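Local coordinates for uridine phosphorylase (PDB 6KD3) that catalyses the reversible phosphorolysis of uridine to uracil and ribose 1-phosphate, at the interface of chains A and B. Coordinates in Å, arbitrary orientation; residue numbers count along the deposited sequence, not the author numbering. Chains: chain A/B, Uridine phosphorylase.

Contact 1: the interface of chains A and B. Residues chain A 34, 118, 121-122, 125; chain B 213-214.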
loop_
_atom_site.group_PDB
_atom_site.type_symbol
_atom_site.label_atom_id
_atom_site.label_comp_id
_atom_site.label_asym_id
_atom_site.label_seq_id
_atom_site.Cartn_x
_atom_site.Cartn_y
_atom_site.Cartn_z
ATOM N N HIS A 34 -3.167 12.963 -2.549
ATOM C CA HIS A 34 -2.130 12.078 -2.018
ATOM C C HIS A 34 -0.725 12.464 -2.438
ATOM O O HIS A 34 0.221 12.098 -1.742
ATOM C CB HIS A 34 -2.427 10.641 -2.431
ATOM C CG HIS A 34 -3.751 10.147 -1.935
ATOM N ND1 HIS A 34 -4.945 10.510 -2.520
ATOM C CD2 HIS A 34 -4.070 9.333 -0.898
ATOM C CE1 HIS A 34 -5.941 9.934 -1.870
ATOM N NE2 HIS A 34 -5.438 9.210 -0.886
ATOM N N ILE A 118 -4.225 4.624 -6.260
ATOM C CA ILE A 118 -4.373 6.058 -6.070
ATOM C C ILE A 118 -3.419 6.751 -7.020
ATOM O O ILE A 118 -3.862 7.388 -7.979
ATOM C CB ILE A 118 -4.103 6.463 -4.622
ATOM C CG1 ILE A 118 -5.312 6.117 -3.766
ATOM C CG2 ILE A 118 -3.794 7.938 -4.554
ATOM C CD1 ILE A 118 -5.034 6.199 -2.275
ATOM N N HIS A 121 -4.579 6.584 -10.252
ATOM C CA HIS A 121 -5.807 7.347 -10.466
ATOM C C HIS A 121 -5.488 8.837 -10.582
ATOM O O HIS A 121 -5.804 9.476 -11.587
ATOM C CB HIS A 121 -6.793 7.096 -9.315
ATOM C CG HIS A 121 -7.800 6.012 -9.566
ATOM N ND1 HIS A 121 -8.249 5.175 -8.567
ATOM C CD2 HIS A 121 -8.486 5.668 -10.680
ATOM C CE1 HIS A 121 -9.147 4.343 -9.062
ATOM N NE2 HIS A 121 -9.312 4.625 -10.341
ATOM N N GLU A 122 -4.830 9.394 -9.565
ATOM C CA GLU A 122 -4.383 10.779 -9.560
ATOM C C GLU A 122 -3.156 11.037 -10.440
ATOM O O GLU A 122 -2.698 12.173 -10.477
ATOM C CB GLU A 122 -4.083 11.240 -8.122
ATOM C CG GLU A 122 -5.135 10.882 -7.054
ATOM C CD GLU A 122 -4.660 11.147 -5.623
ATOM O OE1 GLU A 122 -5.461 10.906 -4.694
ATOM O OE2 GLU A 122 -3.499 11.592 -5.423
ATOM N N LYS A 125 -5.448 11.829 -14.217
ATOM C CA LYS A 125 -5.899 13.214 -14.306
ATOM C C LYS A 125 -4.746 14.199 -14.238
ATOM O O LYS A 125 -4.820 15.268 -14.849
ATOM C CB LYS A 125 -6.868 13.532 -13.179
ATOM C CG LYS A 125 -8.117 12.708 -13.199
ATOM C CD LYS A 125 -8.747 12.575 -11.842
ATOM C CE LYS A 125 -8.192 13.548 -10.835
ATOM N NZ LYS A 125 -8.938 13.427 -9.546
ATOM N N PHE B 213 -9.607 3.577 -4.040
ATOM C CA PHE B 213 -9.910 4.848 -3.377
ATOM C C PHE B 213 -11.010 5.626 -4.092
ATOM O O PHE B 213 -11.751 6.390 -3.463
ATOM C CB PHE B 213 -8.619 5.663 -3.290
ATOM C CG PHE B 213 -8.791 7.066 -2.783
ATOM C CD1 PHE B 213 -9.125 7.331 -1.462
ATOM C CD2 PHE B 213 -8.578 8.123 -3.640
ATOM C CE1 PHE B 213 -9.246 8.633 -1.033
ATOM C CE2 PHE B 213 -8.715 9.412 -3.222
ATOM C CZ PHE B 213 -9.048 9.674 -1.916
ATOM N N TYR B 214 -11.157 5.442 -5.393
ATOM C CA TYR B 214 -12.239 6.127 -6.090
ATOM C C TYR B 214 -13.475 5.229 -6.151
ATOM O O TYR B 214 -14.432 5.450 -5.407
ATOM C CB TYR B 214 -11.731 6.588 -7.454
ATOM C CG TYR B 214 -10.768 7.748 -7.328
ATOM C CD1 TYR B 214 -9.424 7.544 -7.018
ATOM C CD2 TYR B 214 -11.182 9.051 -7.549
ATOM C CE1 TYR B 214 -8.533 8.635 -6.921
ATOM C CE2 TYR B 214 -10.305 10.122 -7.452
ATOM C CZ TYR B 214 -8.995 9.912 -7.129
ATOM O OH TYR B 214 -8.125 10.968 -7.036
#
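B:Tyr214 and B:Phe213, adjacent loop residues of one subunit, lay their rings against helix 112-130 and A:His34 of the other and bury 51 and 44 Å² there. Their first torsions differ and help to send the rings to different parts of chain A: CG of B:Phe213 stands anti to its backbone N (chi1 173°), whereas that of B:Tyr214 lies beside its own N. B:Phe213 presents one face to A:His34, whose imidazole comes from the opposite direction. The planes are 84° apart and the centroids 4.4 Å, an edge-to-face pairing; CE1 of the histidine lies over the face towards the rim, though its modelled closeness is unreliable. The root of the same phenyl rests on A:Ile118, CB of B:Phe213 lying 3.4 Å from CG1 of the isoleucine. B:Tyr214 runs antiparallel past A:His121; their rings meet edge to face with planes 64° apart, and CE1 of the tyrosine is 3.3 Å from CB of the histidine. Farther out, CG of A:Glu122 lies at the phenol edge, in plane, 4.0 Å from CZ of B:Tyr214. Within chain A, that glutamate probably helps to position the loop carrying the imidazole: N of A:His34 donates to carboxylate OE2 of A:Glu122 at 3.2 Å, on the syn side.

Contact 2: the interface of chains A and B. Residues chain A 117, 121, 170, 178; chain B 212, 214-215, 223-224.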
loop_
_atom_site.group_PDB
_atom_site.type_symbol
_atom_site.label_atom_id
_atom_site.label_comp_id
_atom_site.label_asym_id
_atom_site.label_seq_id
_atom_site.Cartn_x
_atom_site.Cartn_y
_atom_site.Cartn_z
ATOM N N SER A 117 -3.224 2.055 -6.836
ATOM C CA SER A 117 -4.343 2.594 -7.614
ATOM C C SER A 117 -4.510 4.093 -7.439
ATOM O O SER A 117 -4.956 4.773 -8.370
ATOM C CB SER A 117 -5.667 1.948 -7.247
ATOM O OG SER A 117 -6.708 2.917 -7.438
ATOM N N HIS A 121 -4.579 6.584 -10.252
ATOM C CA HIS A 121 -5.807 7.347 -10.466
ATOM C C HIS A 121 -5.488 8.837 -10.582
ATOM O O HIS A 121 -5.804 9.476 -11.587
ATOM C CB HIS A 121 -6.793 7.096 -9.315
ATOM C CG HIS A 121 -7.800 6.012 -9.566
ATOM N ND1 HIS A 121 -8.249 5.175 -8.567
ATOM C CD2 HIS A 121 -8.486 5.668 -10.680
ATOM C CE1 HIS A 121 -9.147 4.343 -9.062
ATOM N NE2 HIS A 121 -9.312 4.625 -10.341
ATOM N N VAL A 170 -12.749 -5.271 -9.292
ATOM C CA VAL A 170 -12.784 -3.903 -8.786
ATOM C C VAL A 170 -14.197 -3.619 -8.287
ATOM O O VAL A 170 -15.083 -3.258 -9.070
ATOM C CB VAL A 170 -12.342 -2.889 -9.844
ATOM C CG1 VAL A 170 -12.547 -1.472 -9.337
ATOM N N ARG A 178 -12.263 -6.254 -14.568
ATOM C CA ARG A 178 -11.520 -5.564 -15.610
ATOM C C ARG A 178 -10.304 -6.364 -16.025
ATOM O O ARG A 178 -9.564 -6.863 -15.174
ATOM C CB ARG A 178 -11.098 -4.161 -15.180
ATOM C CG ARG A 178 -11.937 -3.055 -15.847
ATOM C CD ARG A 178 -11.345 -1.668 -15.635
ATOM N NE ARG A 178 -12.351 -0.666 -15.266
ATOM C CZ ARG A 178 -12.764 -0.470 -14.016
ATOM N NH1 ARG A 178 -12.261 -1.219 -13.043
ATOM N NH2 ARG A 178 -13.670 0.465 -13.726
ATOM N N ASP B 212 -10.070 0.144 -3.421
ATOM C CA ASP B 212 -9.749 1.196 -4.380
ATOM C C ASP B 212 -10.382 2.498 -3.921
ATOM O O ASP B 212 -11.563 2.534 -3.546
ATOM C CB ASP B 212 -10.229 0.839 -5.799
ATOM C CG ASP B 212 -10.050 2.010 -6.806
ATOM O OD1 ASP B 212 -8.883 2.451 -6.972
ATOM O OD2 ASP B 212 -11.039 2.483 -7.430
ATOM N N TYR B 214 -11.157 5.442 -5.393
ATOM C CA TYR B 214 -12.239 6.127 -6.090
ATOM C C TYR B 214 -13.475 5.229 -6.151
ATOM O O TYR B 214 -14.432 5.450 -5.407
ATOM C CB TYR B 214 -11.731 6.588 -7.454
ATOM C CG TYR B 214 -10.768 7.748 -7.328
ATOM C CD1 TYR B 214 -9.424 7.544 -7.018
ATOM C CD2 TYR B 214 -11.182 9.051 -7.549
ATOM C CE1 TYR B 214 -8.533 8.635 -6.921
ATOM C CE2 TYR B 214 -10.305 10.122 -7.452
ATOM C CZ TYR B 214 -8.995 9.912 -7.129
ATOM O OH TYR B 214 -8.125 10.968 -7.036
ATOM N N GLU B 215 -13.447 4.176 -6.977
ATOM C CA GLU B 215 -14.687 3.465 -7.313
ATOM C C GLU B 215 -15.137 2.482 -6.224
ATOM O O GLU B 215 -16.345 2.313 -5.997
ATOM C CB GLU B 215 -14.525 2.744 -8.651
ATOM C CG GLU B 215 -13.589 3.422 -9.620
ATOM C CD GLU B 215 -13.011 2.442 -10.603
ATOM O OE1 GLU B 215 -11.770 2.259 -10.579
ATOM O OE2 GLU B 215 -13.790 1.847 -11.385
ATOM N N ALA B 223 -10.649 8.254 -12.673
ATOM C CA ALA B 223 -10.502 8.080 -14.112
ATOM C C ALA B 223 -11.498 7.106 -14.731
ATOM O O ALA B 223 -11.867 7.305 -15.892
ATOM C CB ALA B 223 -9.076 7.625 -14.463
ATOM N N ILE B 224 -11.956 6.088 -14.008
ATOM C CA ILE B 224 -12.735 4.993 -14.577
ATOM C C ILE B 224 -14.070 4.980 -13.847
ATOM O O ILE B 224 -14.251 4.264 -12.858
ATOM C CB ILE B 224 -12.012 3.650 -14.458
ATOM C CG1 ILE B 224 -10.503 3.839 -14.696
#
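Carboxylate oxygen OE2 of B:Glu215 accepts a hydrogen bond of 2.7 Å from the guanidinium NH2 of A:Arg178, and the pair forms a salt bridge across the interface. The acceptor uses its syn lone pair, but the bond is bent, 139° at the hydrogen, and the oxygen sits 25° out of the guanidinium plane. The two side chains arrive from opposite directions; NH2 carries the bond, and the planar ends are turned 61° apart rather than lying flat together. CG1 of A:Val170, from the arginine's own chain, lies at the guanidinium edge, in plane, while B:Ile224 CB is 3.7 Å from NH2 of A:Arg178; both aliphatic side chains are incompletely modelled. The other glutamate oxygen, OE1, lies in plane at the edge of the A:His121 imidazole and takes a weak hydrogen bond of 3.4 Å from its NE2. At the same ring's edge stands the inclined carboxylate of B:Asp212, its CG 3.4 Å from CE1 of A:His121. Within chain B, OD2 of B:Asp212 accepts the backbone N of B:Glu215 at 3.0 Å, from above the carboxylate plane, which probably steadies the loop. The site joins helix 112-130 and the loops bearing A:Val170 and A:Arg178 in one subunit to the loop that follows strand 206-209 in the other.

Contact 3: the interface of chains A and B. Residues chain A 212, 215, 224, 226; chain B 121, 170, 172, 178.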
loop_
_atom_site.group_PDB
_atom_site.type_symbol
_atom_site.label_atom_id
_atom_site.label_comp_id
_atom_site.label_asym_id
_atom_site.label_seq_id
_atom_site.Cartn_x
_atom_site.Cartn_y
_atom_site.Cartn_z
ATOM N N ASP A 212 -1.895 -10.832 -0.684
ATOM C CA ASP A 212 -1.319 -11.271 0.584
ATOM C C ASP A 212 0.045 -11.913 0.342
ATOM O O ASP A 212 0.128 -13.034 -0.179
ATOM C CB ASP A 212 -2.254 -12.213 1.314
ATOM C CG ASP A 212 -1.986 -12.216 2.790
ATOM O OD1 ASP A 212 -0.923 -11.657 3.155
ATOM O OD2 ASP A 212 -2.827 -12.738 3.570
ATOM N N GLU A 215 0.181 -15.701 2.696
ATOM C CA GLU A 215 -0.630 -16.861 2.381
ATOM C C GLU A 215 -0.945 -16.914 0.904
ATOM O O GLU A 215 -0.985 -17.999 0.320
ATOM C CB GLU A 215 -1.917 -16.840 3.186
ATOM C CG GLU A 215 -1.767 -16.794 4.669
ATOM C CD GLU A 215 -3.098 -16.718 5.275
ATOM O OE1 GLU A 215 -3.482 -15.631 5.740
ATOM O OE2 GLU A 215 -3.791 -17.749 5.212
ATOM N N ILE A 224 -0.814 -17.386 9.723
ATOM C CA ILE A 224 -2.105 -18.057 9.588
ATOM C C ILE A 224 -2.003 -19.034 8.422
ATOM O O ILE A 224 -2.331 -18.678 7.287
ATOM C CB ILE A 224 -3.269 -17.066 9.364
ATOM C CG1 ILE A 224 -3.021 -15.697 10.022
ATOM N N GLU A 226 -2.890 -22.652 6.696
ATOM C CA GLU A 226 -3.837 -23.766 6.621
ATOM C C GLU A 226 -3.590 -24.611 5.376
ATOM O O GLU A 226 -4.522 -25.041 4.680
ATOM C CB GLU A 226 -5.292 -23.287 6.681
ATOM C CG GLU A 226 -5.742 -22.319 5.603
ATOM N N HIS B 121 1.862 -9.129 9.675
ATOM C CA HIS B 121 2.255 -10.539 9.718
ATOM C C HIS B 121 3.643 -10.723 10.316
ATOM O O HIS B 121 3.837 -11.566 11.198
ATOM C CB HIS B 121 2.169 -11.155 8.328
ATOM C CG HIS B 121 0.807 -11.681 8.021
ATOM N ND1 HIS B 121 -0.196 -10.886 7.509
ATOM C CD2 HIS B 121 0.261 -12.908 8.201
ATOM C CE1 HIS B 121 -1.294 -11.604 7.366
ATOM N NE2 HIS B 121 -1.045 -12.837 7.775
ATOM N N VAL B 170 -10.184 -13.626 2.245
ATOM C CA VAL B 170 -8.738 -13.784 2.091
ATOM C C VAL B 170 -8.477 -14.786 0.976
ATOM O O VAL B 170 -9.172 -15.804 0.875
ATOM C CB VAL B 170 -8.056 -14.255 3.392
ATOM C CG1 VAL B 170 -6.558 -14.003 3.321
ATOM N N VAL B 172 -6.341 -17.732 -0.280
ATOM C CA VAL B 172 -5.381 -18.627 0.362
ATOM C C VAL B 172 -5.182 -19.763 -0.599
ATOM O O VAL B 172 -5.620 -20.882 -0.365
ATOM C CB VAL B 172 -5.900 -19.158 1.682
ATOM C CG1 VAL B 172 -4.985 -20.228 2.161
ATOM C CG2 VAL B 172 -5.934 -18.040 2.679
ATOM N N ARG B 178 -12.315 -14.820 6.760
ATOM C CA ARG B 178 -12.101 -14.299 8.097
ATOM C C ARG B 178 -13.083 -13.168 8.397
ATOM O O ARG B 178 -13.598 -12.503 7.493
ATOM C CB ARG B 178 -10.657 -13.820 8.244
ATOM C CG ARG B 178 -9.646 -14.982 8.176
ATOM C CD ARG B 178 -8.145 -14.593 8.270
ATOM N NE ARG B 178 -7.350 -15.811 8.097
ATOM C CZ ARG B 178 -6.510 -16.065 7.086
ATOM N NH1 ARG B 178 -6.272 -15.167 6.138
ATOM N NH2 ARG B 178 -5.887 -17.237 7.031
#
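B:Arg178 reaches across to A:Glu215, which comes towards it from the opposite direction. From CB, the arginine's CG lies beside the backbone N (chi1 -67°), and the chain stays extended through CD to NE, carrying the guanidinium across the interface to the partner's carboxylate. CB, CG, CD and NE make up this span, and the contacts described here fall on the guanidinium. Its CZ lies 3.3 Å from OE1 of A:Glu215 and 4.1 Å from CB of A:Ile224, a side chain incompletely modelled. NH2 at the tip donates to OE2 of A:Glu215 at 2.8 Å with a nearly straight geometry, 166° at the hydrogen. OE2 lies in the guanidinium plane, and NH2 meets it on the syn side. NH1 adds a weak hydrogen bond of 2.9 Å to OE1 of A:Glu215, bent, with the two planar groups turned 49° apart. The result is a salt bridge through NH2 and OE2 with a weak second bond from NH1. Around it, A:Ile224 CB also lies 3.5 Å from NH2 of B:Arg178. B:His121 stays nearby, its NE2 4.2 Å from OE1 of A:Glu215; it may act on the carboxylate through charge, if protonated. B:Val172 borders the straighter arm: methyl CG2 sits 3.3 Å from OE2 of A:Glu215.

Contact 4: the interface of chains A and B. Residues chain A 215-216, 218, 226-227, 231-232; chain B 172-173.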
loop_
_atom_site.group_PDB
_atom_site.type_symbol
_atom_site.label_atom_id
_atom_site.label_comp_id
_atom_site.label_asym_id
_atom_site.label_seq_id
_atom_site.Cartn_x
_atom_site.Cartn_y
_atom_site.Cartn_z
ATOM N N GLU A 215 0.181 -15.701 2.696
ATOM C CA GLU A 215 -0.630 -16.861 2.381
ATOM C C GLU A 215 -0.945 -16.914 0.904
ATOM O O GLU A 215 -0.985 -17.999 0.320
ATOM C CB GLU A 215 -1.917 -16.840 3.186
ATOM C CG GLU A 215 -1.767 -16.794 4.669
ATOM C CD GLU A 215 -3.098 -16.718 5.275
ATOM O OE1 GLU A 215 -3.482 -15.631 5.740
ATOM O OE2 GLU A 215 -3.791 -17.749 5.212
ATOM N N GLY A 216 -1.213 -15.752 0.294
ATOM C CA GLY A 216 -1.564 -15.731 -1.118
ATOM C C GLY A 216 -0.494 -16.390 -1.949
ATOM O O GLY A 216 -0.742 -17.372 -2.666
ATOM N N GLY A 218 1.492 -18.740 -1.655
ATOM C CA GLY A 218 1.976 -20.041 -1.230
ATOM C C GLY A 218 2.619 -20.102 0.152
ATOM O O GLY A 218 2.451 -21.097 0.856
ATOM N N GLU A 226 -2.890 -22.652 6.696
ATOM C CA GLU A 226 -3.837 -23.766 6.621
ATOM C C GLU A 226 -3.590 -24.611 5.376
ATOM O O GLU A 226 -4.522 -25.041 4.680
ATOM C CB GLU A 226 -5.292 -23.287 6.681
ATOM C CG GLU A 226 -5.742 -22.319 5.603
ATOM N N TYR A 227 -2.313 -24.878 5.119
ATOM C CA TYR A 227 -1.846 -25.717 4.027
ATOM C C TYR A 227 -0.366 -25.970 4.294
ATOM O O TYR A 227 0.229 -25.347 5.178
ATOM C CB TYR A 227 -2.065 -25.034 2.676
ATOM C CG TYR A 227 -1.442 -23.658 2.640
ATOM C CD1 TYR A 227 -0.055 -23.510 2.563
ATOM C CD2 TYR A 227 -2.226 -22.501 2.701
ATOM C CE1 TYR A 227 0.533 -22.267 2.546
ATOM C CE2 TYR A 227 -1.637 -21.243 2.660
ATOM C CZ TYR A 227 -0.252 -21.141 2.588
ATOM O OH TYR A 227 0.381 -19.927 2.555
ATOM N N ASP A 231 1.039 -28.834 -0.813
ATOM C CA ASP A 231 -0.132 -28.131 -1.325
ATOM C C ASP A 231 0.175 -26.727 -1.831
ATOM O O ASP A 231 -0.634 -26.180 -2.587
ATOM C CB ASP A 231 -1.212 -28.030 -0.233
ATOM C CG ASP A 231 -1.337 -29.319 0.607
ATOM O OD1 ASP A 231 -2.000 -30.262 0.123
ATOM O OD2 ASP A 231 -0.795 -29.386 1.746
ATOM N N LYS A 232 1.303 -26.125 -1.400
ATOM C CA LYS A 232 1.850 -24.931 -2.050
ATOM C C LYS A 232 2.562 -25.296 -3.347
ATOM O O LYS A 232 2.551 -24.512 -4.303
ATOM C CB LYS A 232 2.814 -24.208 -1.115
ATOM C CG LYS A 232 3.935 -23.428 -1.838
ATOM C CD LYS A 232 5.008 -22.959 -0.870
ATOM C CE LYS A 232 6.391 -23.315 -1.320
ATOM N NZ LYS A 232 7.341 -23.206 -0.181
ATOM N N VAL B 172 -6.341 -17.732 -0.280
ATOM C CA VAL B 172 -5.381 -18.627 0.362
ATOM C C VAL B 172 -5.182 -19.763 -0.599
ATOM O O VAL B 172 -5.620 -20.882 -0.365
ATOM C CB VAL B 172 -5.900 -19.158 1.682
ATOM C CG1 VAL B 172 -4.985 -20.228 2.161
ATOM C CG2 VAL B 172 -5.934 -18.040 2.679
ATOM N N LEU B 173 -4.681 -19.378 -1.772
ATOM C CA LEU B 173 -4.496 -20.161 -2.972
ATOM C C LEU B 173 -5.884 -20.596 -3.576
ATOM O O LEU B 173 -5.915 -21.455 -4.411
ATOM C CB LEU B 173 -3.525 -21.350 -2.739
ATOM C CG LEU B 173 -2.136 -21.455 -2.028
ATOM C CD1 LEU B 173 -2.097 -22.449 -0.905
ATOM C CD2 LEU B 173 -1.056 -21.918 -2.979
#
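The backbone passes from B:Val172, with negative phi, into the left-handed region at B:Leu173 (phi/psi 66/19°), and this turn presents both side chains to chain A. B:Leu173 hides 77 Å² of its surface and B:Val172 49 Å². Their principal target is the ring of A:Tyr227, which they meet in different ways. B:Leu173 crosses it at about a right angle and sets methyl CD1 over one face, 3.7 Å from the ring centroid, a CH-pi contact displaced towards the rim. The nearest ring atom to this methyl is CD2 of A:Tyr227, at 3.6 Å. B:Val172 instead brings CG1 to the edge of the ring, in its plane, 3.5 Å from CE2 of A:Tyr227. One aliphatic group thus covers a face while the other stops the rim, a combination that should restrict the ring's tilt. The leucine's second branch turns elsewhere: CD2 of B:Leu173 packs 4.0 Å from CA of A:Gly218, with the start of helix 230-242 lying beyond at A:Asp231 and A:Lys232. A:Tyr227 places its CG between the backbone N and carbonyl carbon (chi1 54°), which helps to direct the ring across the valine and leucine. Its placement may be helped within chain A by a weak hydrogen bond, the phenol OH of A:Tyr227 donating to the carbonyl O of A:Gly218 at 2.9 Å.

Contacts 1 and 2 are neighbours, their C-alpha centres about 8 Å apart, and share A:His121 and B:Tyr214. Contacts 3 and 4 are likewise about 8 Å apart, sharing A:Glu215, A:Glu226 and B:Val172. About 25 Å separates contact 2 from contact 3, and about 32 Å contact 1 from contact 4. Because the interface is two-fold symmetric, the arginine-glutamate bridge of contact 2 reappears in contact 3 with the chains exchanged, although its geometry differs between copies. Aromatic and aliphatic packing thus flanks a recurring charged pair, consistent with a symmetric dimer, the basic unit in this family, although the structure alone does not show the assembly in solution.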